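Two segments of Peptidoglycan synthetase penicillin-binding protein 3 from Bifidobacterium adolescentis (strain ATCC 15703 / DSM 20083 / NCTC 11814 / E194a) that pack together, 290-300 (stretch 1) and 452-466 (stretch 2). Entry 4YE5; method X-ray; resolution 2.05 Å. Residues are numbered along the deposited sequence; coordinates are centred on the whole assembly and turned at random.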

# COMPACT_ATOMS: atom_id res chain seq x y z
N LYS A 290 -12.37 20.17 -11.58
CA LYS A 290 -12.77 21.57 -11.52
C LYS A 290 -12.47 22.15 -10.15
O LYS A 290 -12.28 23.37 -10.01
N VAL A 291 -12.45 21.29 -9.12
CA VAL A 291 -12.13 21.77 -7.77
C VAL A 291 -10.75 22.43 -7.75
O VAL A 291 -10.57 23.48 -7.14
N LEU A 292 -9.80 21.82 -8.45
CA LEU A 292 -8.43 22.33 -8.47
C LEU A 292 -8.32 23.65 -9.22
O LEU A 292 -7.67 24.60 -8.74
N ALA A 293 -8.93 23.73 -10.40
CA ALA A 293 -8.81 24.95 -11.21
C ALA A 293 -9.52 26.14 -10.57
O ALA A 293 -9.02 27.28 -10.59
N MSE A 294 -10.69 25.88 -10.01
CA MSE A 294 -11.50 26.93 -9.37
C MSE A 294 -10.85 27.45 -8.10
O MSE A 294 -10.91 28.64 -7.80
N SER A 295 -10.27 26.53 -7.33
CA SER A 295 -9.49 26.94 -6.17
C SER A 295 -8.44 27.97 -6.59
O SER A 295 -8.23 28.99 -5.90
N GLY A 296 -7.80 27.71 -7.73
CA GLY A 296 -6.81 28.63 -8.30
C GLY A 296 -7.42 30.00 -8.63
O GLY A 296 -6.83 31.04 -8.32
N MSE A 297 -8.60 29.99 -9.23
CA MSE A 297 -9.28 31.24 -9.60
C MSE A 297 -9.58 32.11 -8.39
O MSE A 297 -9.41 33.33 -8.43
N LEU A 298 -10.04 31.47 -7.32
CA LEU A 298 -10.34 32.20 -6.09
C LEU A 298 -9.05 32.72 -5.48
O LEU A 298 -8.97 33.88 -5.13
N GLN A 299 -8.05 31.85 -5.35
CA GLN A 299 -6.78 32.22 -4.75
C GLN A 299 -6.14 33.43 -5.43
O GLN A 299 -5.59 34.31 -4.75
N LEU A 300 -6.21 33.47 -6.76
CA LEU A 300 -5.58 34.51 -7.56
C LEU A 300 -6.44 35.76 -7.59
O LEU A 300 -6.03 36.79 -8.12
N VAL A 452 -1.44 25.02 -0.02
CA VAL A 452 -1.79 25.10 -1.44
C VAL A 452 -2.62 26.35 -1.74
O VAL A 452 -2.39 27.03 -2.74
N ILE A 453 -3.57 26.65 -0.85
CA ILE A 453 -4.47 27.80 -0.97
C ILE A 453 -4.74 28.36 0.42
O ILE A 453 -4.54 27.66 1.43
N ASP A 454 -5.23 29.59 0.48
CA ASP A 454 -5.62 30.18 1.76
C ASP A 454 -6.72 29.34 2.40
O ASP A 454 -7.55 28.74 1.70
N GLU A 455 -6.75 29.31 3.73
CA GLU A 455 -7.80 28.64 4.48
C GLU A 455 -9.20 29.18 4.12
O GLU A 455 -10.18 28.44 4.04
N SER A 456 -9.29 30.48 3.88
CA SER A 456 -10.58 31.05 3.54
C SER A 456 -11.03 30.54 2.15
O SER A 456 -12.21 30.30 1.91
N VAL A 457 -10.09 30.33 1.24
CA VAL A 457 -10.43 29.81 -0.08
C VAL A 457 -10.88 28.35 0.03
O VAL A 457 -11.86 27.94 -0.59
N ALA A 458 -10.14 27.58 0.83
CA ALA A 458 -10.53 26.21 1.13
C ALA A 458 -11.95 26.14 1.71
O ALA A 458 -12.73 25.25 1.34
N SER A 459 -12.29 27.05 2.63
CA SER A 459 -13.62 27.07 3.21
C SER A 459 -14.70 27.31 2.18
O SER A 459 -15.77 26.71 2.24
N GLN A 460 -14.45 28.23 1.26
CA GLN A 460 -15.43 28.56 0.22
C GLN A 460 -15.63 27.40 -0.75
O GLN A 460 -16.74 27.15 -1.20
N MSE A 461 -14.54 26.70 -1.05
CA MSE A 461 -14.61 25.54 -1.94
C MSE A 461 -15.33 24.36 -1.26
O MSE A 461 -16.06 23.61 -1.89
N LEU A 462 -15.10 24.19 0.03
CA LEU A 462 -15.80 23.15 0.79
C LEU A 462 -17.31 23.42 0.78
O LEU A 462 -18.13 22.51 0.60
N ASN A 463 -17.66 24.69 0.97
CA ASN A 463 -19.04 25.15 0.89
C ASN A 463 -19.65 24.86 -0.50
O ASN A 463 -20.76 24.35 -0.61
N ALA A 464 -18.91 25.15 -1.56
CA ALA A 464 -19.39 24.87 -2.93
C ALA A 464 -19.49 23.36 -3.18
O ALA A 464 -20.40 22.89 -3.88
N MSE A 465 -18.56 22.59 -2.61
CA MSE A 465 -18.61 21.13 -2.71
C MSE A 465 -19.79 20.53 -1.93
O MSE A 465 -20.35 19.50 -2.32
N GLU A 466 -20.16 21.17 -0.83
CA GLU A 466 -21.33 20.73 -0.11
C GLU A 466 -22.59 20.99 -0.95
O GLU A 466 -23.51 20.15 -0.99

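Two helices, 290-299 and 455-466, pass each other with their axes 9.8 Å apart at closest approach and their N-to-C directions 134° apart, so the chains run roughly against one another. M461, Q299 and L298 have the largest areas covered by the other stretch. The first is a buried apolar knob, the second a polar clasp at the far end, and the third packs beside the knob and against V457.

M461, a selenomethionine, is the knob. Its CB points toward the first helix, and the chain then folds through m, m, m, a compact path that keeps the SE and CE atoms within the hole formed by V291, M294, S295 and L298. The walls are mostly apolar: M461 SE lies 3.7 Å from M294 CG and 3.6 Å from L298 CD1, while M461 CE reaches 4.0 Å from V291 CG1. These four positions, i, i+3, i+4 and i+7, are the classic helical spacing for a socket, because they bring successive turns onto one face. S295 and M461 are also nearest neighbours in the backbone register, their CA atoms 6.8 Å apart, and it is a serine that is found at this approach. Its hydroxyl is no loose end: in the m rotamer S295 OG donates to V291 O, one turn back, at 2.8 Å. With that bond made inside its own helix, S295 OG can sit 3.3 Å from M461 CG without a polar partner across the gap.

L298 (m, t) points toward the second helix and links two of its turns. L298 CB rests 3.9 Å from V457 CG1, and L298 CD1, besides meeting the selenium, comes within 4.1 Å of Q460 OE1 at the more open margin. V457, in t, also points inward, and its CG1 lies 3.8 Å from S295 O, so the valine packs against backbone as well as side chains. Toward the other end, V291 (t) extends the apolar seam, with V291 CG2 4.1 Å from M465 SE; the M465 side chain starts sideways and bends nearer as it runs through m, t, p.

Q299 supplies the directional part of the contact. Its CB points sideways, but the t, p rotamer brings the amide to the residues just before the second helix. There it makes a two-point match with D454: D454 N donates to Q299 OE1 at 2.8 Å, almost linear at 175°, and Q299 NE2 donates to D454 OD1 at 3.1 Å. D454 holds the N-cap position yet makes no capping bond with its side chain; in the m rotamer its carboxylate receives the glutamine instead. The aliphatic surroundings stay close, with Q299 OE1 3.6 Å from both I453 CB and V457 CG2.

The rule to read here is a division by place: a folded selenomethionine knob in a socket that includes a serine bonded within its own helix, and one amide paired with D454 by two hydrogen bonds just before the helix.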

# COMPACT_ATOMS: atom_id res chain seq x y z
CB LYS A 290 -14.28 21.74 -11.76
CG LYS A 290 -14.79 21.44 -13.19
CD LYS A 290 -16.29 21.80 -13.22
CE LYS A 290 -16.91 21.63 -14.62
NZ LYS A 290 -16.88 20.22 -15.08
CB VAL A 291 -12.20 20.65 -6.72
CG1 VAL A 291 -11.67 21.14 -5.36
CG2 VAL A 291 -13.66 20.19 -6.59
CB LEU A 292 -7.46 21.33 -9.11
CG LEU A 292 -7.55 19.84 -8.73
CD1 LEU A 292 -6.25 19.15 -9.10
CD2 LEU A 292 -7.88 19.64 -7.28
CB ALA A 293 -9.34 24.73 -12.64
CB MSE A 294 -12.90 26.41 -9.02
CG MSE A 294 -13.84 27.50 -8.48
SE MSE A 294 -15.67 26.90 -8.15
CE MSE A 294 -16.17 26.51 -9.98
CB SER A 295 -8.82 25.73 -5.51
OG SER A 295 -9.79 24.91 -4.89
CB MSE A 297 -10.59 30.95 -10.33
CG MSE A 297 -10.41 30.27 -11.65
SE MSE A 297 -12.13 29.82 -12.37
CE MSE A 297 -11.51 28.67 -13.82
CB LEU A 298 -11.05 31.31 -5.09
CG LEU A 298 -12.41 30.78 -5.55
CD1 LEU A 298 -12.95 29.83 -4.50
CD2 LEU A 298 -13.39 31.94 -5.78
CB GLN A 299 -5.80 31.04 -4.77
CG GLN A 299 -4.46 31.34 -4.11
CD GLN A 299 -4.59 31.56 -2.61
OE1 GLN A 299 -5.46 30.98 -1.96
NE2 GLN A 299 -3.74 32.44 -2.07
CB LEU A 300 -5.35 34.02 -8.99
CG LEU A 300 -4.31 32.90 -9.16
CD1 LEU A 300 -4.39 32.28 -10.56
CD2 LEU A 300 -2.92 33.46 -8.87
CB VAL A 452 -2.55 23.82 -1.90
CG1 VAL A 452 -2.95 23.94 -3.36
CG2 VAL A 452 -1.70 22.57 -1.68
CB ILE A 453 -5.84 27.42 -1.60
CG1 ILE A 453 -6.37 26.14 -0.93
CG2 ILE A 453 -5.72 27.21 -3.12
CD1 ILE A 453 -7.75 25.69 -1.45
CB ASP A 454 -6.14 31.61 1.57
CG ASP A 454 -5.05 32.58 1.13
OD1 ASP A 454 -3.86 32.20 1.02
OD2 ASP A 454 -5.41 33.76 0.93
CB GLU A 455 -7.55 28.76 5.99
CG GLU A 455 -8.62 28.11 6.85
CD GLU A 455 -8.25 28.09 8.34
OE1 GLU A 455 -7.05 28.11 8.69
OE2 GLU A 455 -9.19 28.07 9.16
CB SER A 456 -10.50 32.58 3.60
OG SER A 456 -9.51 33.06 2.71
CB VAL A 457 -9.24 29.93 -1.07
CG1 VAL A 457 -9.48 29.08 -2.36
CG2 VAL A 457 -8.99 31.39 -1.41
CB ALA A 458 -9.53 25.57 2.08
CB SER A 459 -13.74 28.19 4.27
OG SER A 459 -13.04 27.79 5.43
CB GLN A 460 -15.02 29.84 -0.52
CG GLN A 460 -15.08 31.06 0.38
CD GLN A 460 -14.46 32.31 -0.23
OE1 GLN A 460 -13.90 32.28 -1.33
NE2 GLN A 460 -14.55 33.42 0.48
CB MSE A 461 -13.21 25.12 -2.39
CG MSE A 461 -12.53 26.08 -3.36
SE MSE A 461 -13.62 26.37 -4.93
CE MSE A 461 -13.75 24.55 -5.58
CB LEU A 462 -15.28 23.16 2.24
CG LEU A 462 -15.68 22.03 3.18
CD1 LEU A 462 -15.16 20.70 2.66
CD2 LEU A 462 -15.11 22.30 4.57
CB ASN A 463 -19.06 26.65 1.22
CG ASN A 463 -20.48 27.21 1.36
OD1 ASN A 463 -21.34 27.00 0.51
ND2 ASN A 463 -20.71 27.96 2.43
CB ALA A 464 -18.50 25.54 -3.98
CB MSE A 465 -17.29 20.46 -2.27
CG MSE A 465 -16.12 20.73 -3.21
SE MSE A 465 -14.54 19.77 -2.64
CE MSE A 465 -15.20 17.93 -2.96
CB GLU A 466 -21.42 21.38 1.29
CG GLU A 466 -22.74 21.08 1.98
CD GLU A 466 -22.69 21.21 3.50
OE1 GLU A 466 -21.70 21.76 4.04
OE2 GLU A 466 -23.65 20.75 4.16